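Local coordinates for globin protein (Ramazzottius varieornatus, PDB 5ZM9) that binds heme b through its iron and probably takes part in oxygen binding and transport, as globins generally do, at residues K36-N41 / T140-A145; R40-A45 / H88-D93. All coordinates share one frame; numbering follows the deposited sequence.

Contact 1. Residues K36-N41 / T140-A145; sequences KTFSRN and TTLADA
F38 and T141 meet because T141 points across to the other segment and the F38 ring, with CG anti to the backbone N (chi1 166°), lies beside it; T141, with chi1 -48°, swings its methyl CG2 anti to its own N and keeps OG1 on the other branch. The two side chains cross at about a right angle, T141 CB lying 3.7 Å from F38 CE1. CG2 then reaches past the ring to N41, whose CB it meets at 3.8 Å. OG1 is turned back to its own helix and hydrogen-bonds the carbonyl of A137, so the threonine offers mostly carbon to F38. One residue further on, L142 lays its CD2 branch 3.8 Å from F38 CB, and the same methyl lies 4.0 Å from T37 OG1. That hydroxyl is bonded to S34 O and meets L142 only by packing. Behind L142 the chain leaves the helix at A143, with positive phi, and doubles back in a type II' turn whose A145 N bonds L142 O (2.9 Å). This is plain packing of the last turn of helix 128-142 against the end of helix 25-38 and the corner that follows it. F38 also meets the ring of W35 in its own helix, and helix 42-56 closes over the pair, its A45 touching both F38 and T141.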
# COMPACT_ATOMS: atom_id res chain seq x y z
N LYS A 36 -7.79 -11.38 1.10
CA LYS A 36 -9.12 -11.45 0.46
C LYS A 36 -10.29 -11.22 1.41
O LYS A 36 -11.37 -10.79 0.97
CB LYS A 36 -9.28 -12.75 -0.34
CG LYS A 36 -9.26 -12.54 -1.85
CD LYS A 36 -7.87 -12.24 -2.40
CE LYS A 36 -7.95 -11.69 -3.81
NZ LYS A 36 -6.62 -11.26 -4.33
N THR A 37 -10.09 -11.50 2.70
CA THR A 37 -11.04 -11.11 3.75
C THR A 37 -10.89 -9.62 4.07
O THR A 37 -11.87 -8.95 4.40
CB THR A 37 -10.86 -11.94 5.04
OG1 THR A 37 -9.48 -11.95 5.43
CG2 THR A 37 -11.34 -13.38 4.83
N PHE A 38 -9.65 -9.13 3.95
CA PHE A 38 -9.30 -7.72 4.17
C PHE A 38 -9.82 -6.81 3.05
O PHE A 38 -10.25 -5.68 3.32
CB PHE A 38 -7.77 -7.61 4.34
CG PHE A 38 -7.22 -6.21 4.24
CD1 PHE A 38 -7.28 -5.34 5.33
CD2 PHE A 38 -6.61 -5.77 3.06
CE1 PHE A 38 -6.76 -4.05 5.23
CE2 PHE A 38 -6.09 -4.48 2.96
CZ PHE A 38 -6.16 -3.63 4.05
N SER A 39 -9.78 -7.31 1.81
CA SER A 39 -10.19 -6.54 0.62
C SER A 39 -11.70 -6.31 0.50
O SER A 39 -12.15 -5.60 -0.41
CB SER A 39 -9.64 -7.20 -0.65
OG SER A 39 -10.20 -8.49 -0.85
N ARG A 40 -12.47 -6.90 1.42
CA ARG A 40 -13.91 -6.63 1.57
C ARG A 40 -14.16 -5.17 1.99
O ARG A 40 -15.20 -4.60 1.68
CB ARG A 40 -14.54 -7.57 2.59
CG ARG A 40 -14.60 -9.04 2.17
CD ARG A 40 -15.28 -9.88 3.25
NE ARG A 40 -14.91 -11.29 3.16
CZ ARG A 40 -15.17 -12.21 4.08
NH1 ARG A 40 -14.79 -13.47 3.89
NH2 ARG A 40 -15.82 -11.89 5.20
N ASN A 41 -13.19 -4.60 2.71
CA ASN A 41 -13.22 -3.20 3.14
C ASN A 41 -12.01 -2.43 2.58
O ASN A 41 -11.34 -1.68 3.30
CB ASN A 41 -13.25 -3.11 4.68
CG ASN A 41 -14.34 -3.96 5.30
OD1 ASN A 41 -14.06 -4.90 6.04
ND2 ASN A 41 -15.60 -3.63 5.01
N THR A 140 -6.30 -2.29 11.88
CA THR A 140 -7.64 -1.78 12.22
C THR A 140 -8.77 -2.50 11.48
O THR A 140 -9.85 -2.68 12.04
CB THR A 140 -7.76 -0.26 12.02
OG1 THR A 140 -7.19 0.12 10.75
CG2 THR A 140 -7.04 0.50 13.13
N THR A 141 -8.51 -2.91 10.23
CA THR A 141 -9.51 -3.61 9.41
C THR A 141 -9.64 -5.08 9.80
O THR A 141 -10.76 -5.55 10.06
CB THR A 141 -9.23 -3.45 7.90
OG1 THR A 141 -8.99 -2.07 7.59
CG2 THR A 141 -10.42 -3.93 7.06
N LEU A 142 -8.52 -5.81 9.85
CA LEU A 142 -8.52 -7.23 10.23
C LEU A 142 -8.81 -7.44 11.72
O LEU A 142 -9.47 -8.42 12.09
CB LEU A 142 -7.20 -7.92 9.84
CG LEU A 142 -6.87 -8.14 8.36
CD1 LEU A 142 -5.37 -8.33 8.17
CD2 LEU A 142 -7.63 -9.32 7.76
N ALA A 143 -8.32 -6.52 12.55
CA ALA A 143 -8.48 -6.53 14.02
C ALA A 143 -7.99 -7.82 14.70
O ALA A 143 -6.79 -7.96 14.95
CB ALA A 143 -9.92 -6.17 14.42
N ASP A 144 -8.91 -8.74 15.00
CA ASP A 144 -8.58 -10.03 15.59
C ASP A 144 -8.08 -11.05 14.56
O ASP A 144 -7.52 -12.09 14.92
CB ASP A 144 -9.78 -10.59 16.39
CG ASP A 144 -11.02 -10.80 15.54
OD1 ASP A 144 -11.51 -9.82 14.93
OD2 ASP A 144 -11.53 -11.94 15.50
N ALA A 145 -8.28 -10.73 13.28
CA ALA A 145 -7.74 -11.53 12.17
C ALA A 145 -6.28 -11.16 11.85
O ALA A 145 -5.58 -11.92 11.17
CB ALA A 145 -8.61 -11.40 10.93

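Contact 2. Residues R40-A45 / H88-D93; sequences RNLESA and HITPYD. With HEM (protoporphyrin IX containing Fe), chain B.
The imidazole of H88 meets the heme by its edge, with heme C3B near the ring plane, and NE2 binds the iron at 2.2 Å. ND1, at another corner of the ring, hydrogen-bonds the carbonyl of A84, which would fix the rotation of the ring. Y92 lies one turn on and brings CE2 to 3.9 Å from the heme methyl CMB, the same methyl that P91 CB meets at 3.8 Å. On the side of this helix turned to residues 40-45, the L42 and I89 side chains run antiparallel, side by side: L42 CG rests 3.9 Å from I89 CG2, and that methyl also sits 3.5 Å from L42 O. With CG anti to the backbone N (chi1 -159°) the branch point of L42 is carried to I89, and the two methyls spread from there. CD1 goes to I89 CG1, and CD2 to T90 CG2 (3.9 Å) and D93 CB (4.0 Å). The carboxylate of D93 has its bond elsewhere, OD1 taking the indole N-H of W35. Cutting L42 back to an alanine removes CG and both methyls and would probably open a gap facing I89, T90 and the CB of D93. On the far side of the heme H116 supplies the second axial ligand, so the iron is bis-histidyl. Helix 42-56 packing against the helix that carries H88 corresponds to the B/E pairing of the globin fold, with H88 probably in the distal position.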
# COMPACT_ATOMS: atom_id res chain seq x y z
N ARG A 40 -12.47 -6.90 1.42
CA ARG A 40 -13.91 -6.63 1.57
C ARG A 40 -14.16 -5.17 1.99
O ARG A 40 -15.20 -4.60 1.68
CB ARG A 40 -14.54 -7.57 2.59
CG ARG A 40 -14.60 -9.04 2.17
CD ARG A 40 -15.28 -9.88 3.25
NE ARG A 40 -14.91 -11.29 3.16
CZ ARG A 40 -15.17 -12.21 4.08
NH1 ARG A 40 -14.79 -13.47 3.89
NH2 ARG A 40 -15.82 -11.89 5.20
N ASN A 41 -13.19 -4.60 2.71
CA ASN A 41 -13.22 -3.20 3.14
C ASN A 41 -12.01 -2.43 2.58
O ASN A 41 -11.34 -1.68 3.30
CB ASN A 41 -13.25 -3.11 4.68
CG ASN A 41 -14.34 -3.96 5.30
OD1 ASN A 41 -14.06 -4.90 6.04
ND2 ASN A 41 -15.60 -3.63 5.01
N LEU A 42 -11.75 -2.61 1.28
CA LEU A 42 -10.57 -2.05 0.61
C LEU A 42 -10.58 -0.52 0.49
O LEU A 42 -9.53 0.11 0.62
CB LEU A 42 -10.37 -2.70 -0.77
CG LEU A 42 -8.98 -2.64 -1.43
CD1 LEU A 42 -8.02 -3.67 -0.84
CD2 LEU A 42 -9.10 -2.83 -2.93
N GLU A 43 -11.76 0.05 0.24
CA GLU A 43 -11.93 1.50 0.16
C GLU A 43 -11.75 2.17 1.52
O GLU A 43 -11.11 3.22 1.62
CB GLU A 43 -13.30 1.87 -0.43
CG GLU A 43 -13.38 3.30 -0.97
CD GLU A 43 -14.80 3.82 -1.08
OE1 GLU A 43 -15.38 4.18 -0.03
OE2 GLU A 43 -15.32 3.88 -2.21
N SER A 44 -12.31 1.54 2.56
CA SER A 44 -12.21 2.00 3.94
C SER A 44 -10.77 1.95 4.46
O SER A 44 -10.29 2.91 5.08
CB SER A 44 -13.13 1.19 4.85
OG SER A 44 -13.00 1.59 6.21
N ALA A 45 -10.08 0.84 4.18
CA ALA A 45 -8.68 0.64 4.57
C ALA A 45 -7.72 1.51 3.77
O ALA A 45 -6.68 1.93 4.29
CB ALA A 45 -8.31 -0.82 4.45
N HIS A 88 -4.14 4.00 -4.36
CA HIS A 88 -2.96 3.67 -3.57
C HIS A 88 -3.02 2.33 -2.87
O HIS A 88 -2.00 1.77 -2.49
CB HIS A 88 -2.68 4.79 -2.57
CG HIS A 88 -1.99 5.95 -3.19
ND1 HIS A 88 -2.67 7.05 -3.66
CD2 HIS A 88 -0.71 6.14 -3.53
CE1 HIS A 88 -1.82 7.87 -4.22
NE2 HIS A 88 -0.62 7.33 -4.18
N ILE A 89 -4.25 1.82 -2.74
CA ILE A 89 -4.49 0.51 -2.12
C ILE A 89 -4.65 -0.62 -3.16
O ILE A 89 -4.28 -1.77 -2.88
CB ILE A 89 -5.68 0.57 -1.10
CG1 ILE A 89 -5.64 -0.61 -0.12
CG2 ILE A 89 -7.04 0.69 -1.78
CD1 ILE A 89 -4.90 -0.31 1.17
N THR A 90 -5.17 -0.28 -4.34
CA THR A 90 -5.41 -1.26 -5.42
C THR A 90 -4.16 -1.85 -6.11
O THR A 90 -4.24 -2.98 -6.62
CB THR A 90 -6.41 -0.75 -6.50
OG1 THR A 90 -6.06 0.58 -6.90
CG2 THR A 90 -7.84 -0.78 -5.97
N PRO A 91 -3.01 -1.11 -6.15
CA PRO A 91 -1.77 -1.79 -6.58
C PRO A 91 -1.33 -2.91 -5.63
O PRO A 91 -0.78 -3.91 -6.11
CB PRO A 91 -0.75 -0.66 -6.58
CG PRO A 91 -1.54 0.56 -6.86
CD PRO A 91 -2.82 0.35 -6.10
N TYR A 92 -1.56 -2.74 -4.33
CA TYR A 92 -1.30 -3.78 -3.33
C TYR A 92 -2.27 -4.96 -3.47
O TYR A 92 -1.88 -6.11 -3.24
CB TYR A 92 -1.37 -3.21 -1.91
CG TYR A 92 -0.22 -2.30 -1.52
CD1 TYR A 92 1.07 -2.80 -1.34
CD2 TYR A 92 -0.44 -0.93 -1.31
CE1 TYR A 92 2.12 -1.97 -0.98
CE2 TYR A 92 0.61 -0.09 -0.95
CZ TYR A 92 1.88 -0.61 -0.78
OH TYR A 92 2.92 0.22 -0.42
N ASP A 93 -3.52 -4.66 -3.82
CA ASP A 93 -4.55 -5.68 -4.08
C ASP A 93 -4.25 -6.48 -5.34
O ASP A 93 -4.47 -7.70 -5.38
CB ASP A 93 -5.94 -5.04 -4.15
CG ASP A 93 -7.06 -6.07 -4.31
OD1 ASP A 93 -7.19 -6.97 -3.44
OD2 ASP A 93 -7.81 -5.98 -5.29
CHA HEM B . 0.18 8.58 -8.18
CHB HEM B . 0.19 4.22 -6.07
CHC HEM B . 3.19 6.04 -2.69
CHD HEM B . 1.75 10.46 -4.01
C1A HEM B . 0.02 7.24 -7.97
C2A HEM B . -0.52 6.31 -8.89
C3A HEM B . -0.53 5.08 -8.30
C4A HEM B . 0.02 5.24 -7.00
CMA HEM B . -1.01 3.79 -8.92
CAA HEM B . -1.02 6.64 -10.29
CBA HEM B . -2.46 7.14 -10.15
CGA HEM B . -3.18 7.07 -11.47
O1A HEM B . -4.00 6.14 -11.67
O2A HEM B . -2.98 7.93 -12.35
C1B HEM B . 1.08 4.30 -4.98
C2B HEM B . 1.53 3.19 -4.20
C3B HEM B . 2.38 3.69 -3.24
C4B HEM B . 2.43 5.15 -3.46
CMB HEM B . 1.15 1.73 -4.37
CAB HEM B . 3.10 2.93 -2.19
CBB HEM B . 4.41 2.70 -2.31
C1C HEM B . 3.04 7.44 -2.69
C2C HEM B . 3.57 8.35 -1.76
C3C HEM B . 3.15 9.62 -2.14
C4C HEM B . 2.37 9.46 -3.31
CMC HEM B . 4.44 8.01 -0.56
CAC HEM B . 3.47 10.90 -1.47
CBC HEM B . 2.52 11.57 -0.83
C1D HEM B . 1.26 10.27 -5.30
C2D HEM B . 0.93 11.42 -6.14
C3D HEM B . 0.48 10.91 -7.31
C4D HEM B . 0.56 9.44 -7.16
CMD HEM B . 1.06 12.88 -5.75
CAD HEM B . 0.01 11.66 -8.54
CBD HEM B . -1.32 12.38 -8.28
CGD HEM B . -2.24 12.28 -9.46
O1D HEM B . -3.17 11.44 -9.45
O2D HEM B . -2.09 13.03 -10.45
NA HEM B . 0.32 6.57 -6.81
NB HEM B . 1.63 5.42 -4.50
NC HEM B . 2.29 8.14 -3.60
ND HEM B . 1.02 9.10 -5.94
FE HEM B . 1.31 7.35 -5.27

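Overall arrangement
Contact 1 and contact 2 have their centres about 10 Å apart on the same side of the molecule, and they share R40 and N41, where helix 25-38 gives way to helix 42-56. From that corner the chain first supplies one partner to each contact, then helix 79-97 completes contact 2, and much later the end of helix 128-142 completes contact 1. The two also touch directly, S39 CB lying 3.7 Å from D93 OD1. Contact 1 is peripheral, its centre about 14 Å from the centre of the chain, whereas that of contact 2 lies about 8 Å from it and the contact includes an iron ligand. Four helices of the all-helical globin fold are thus packed together from the surface inward to the heme.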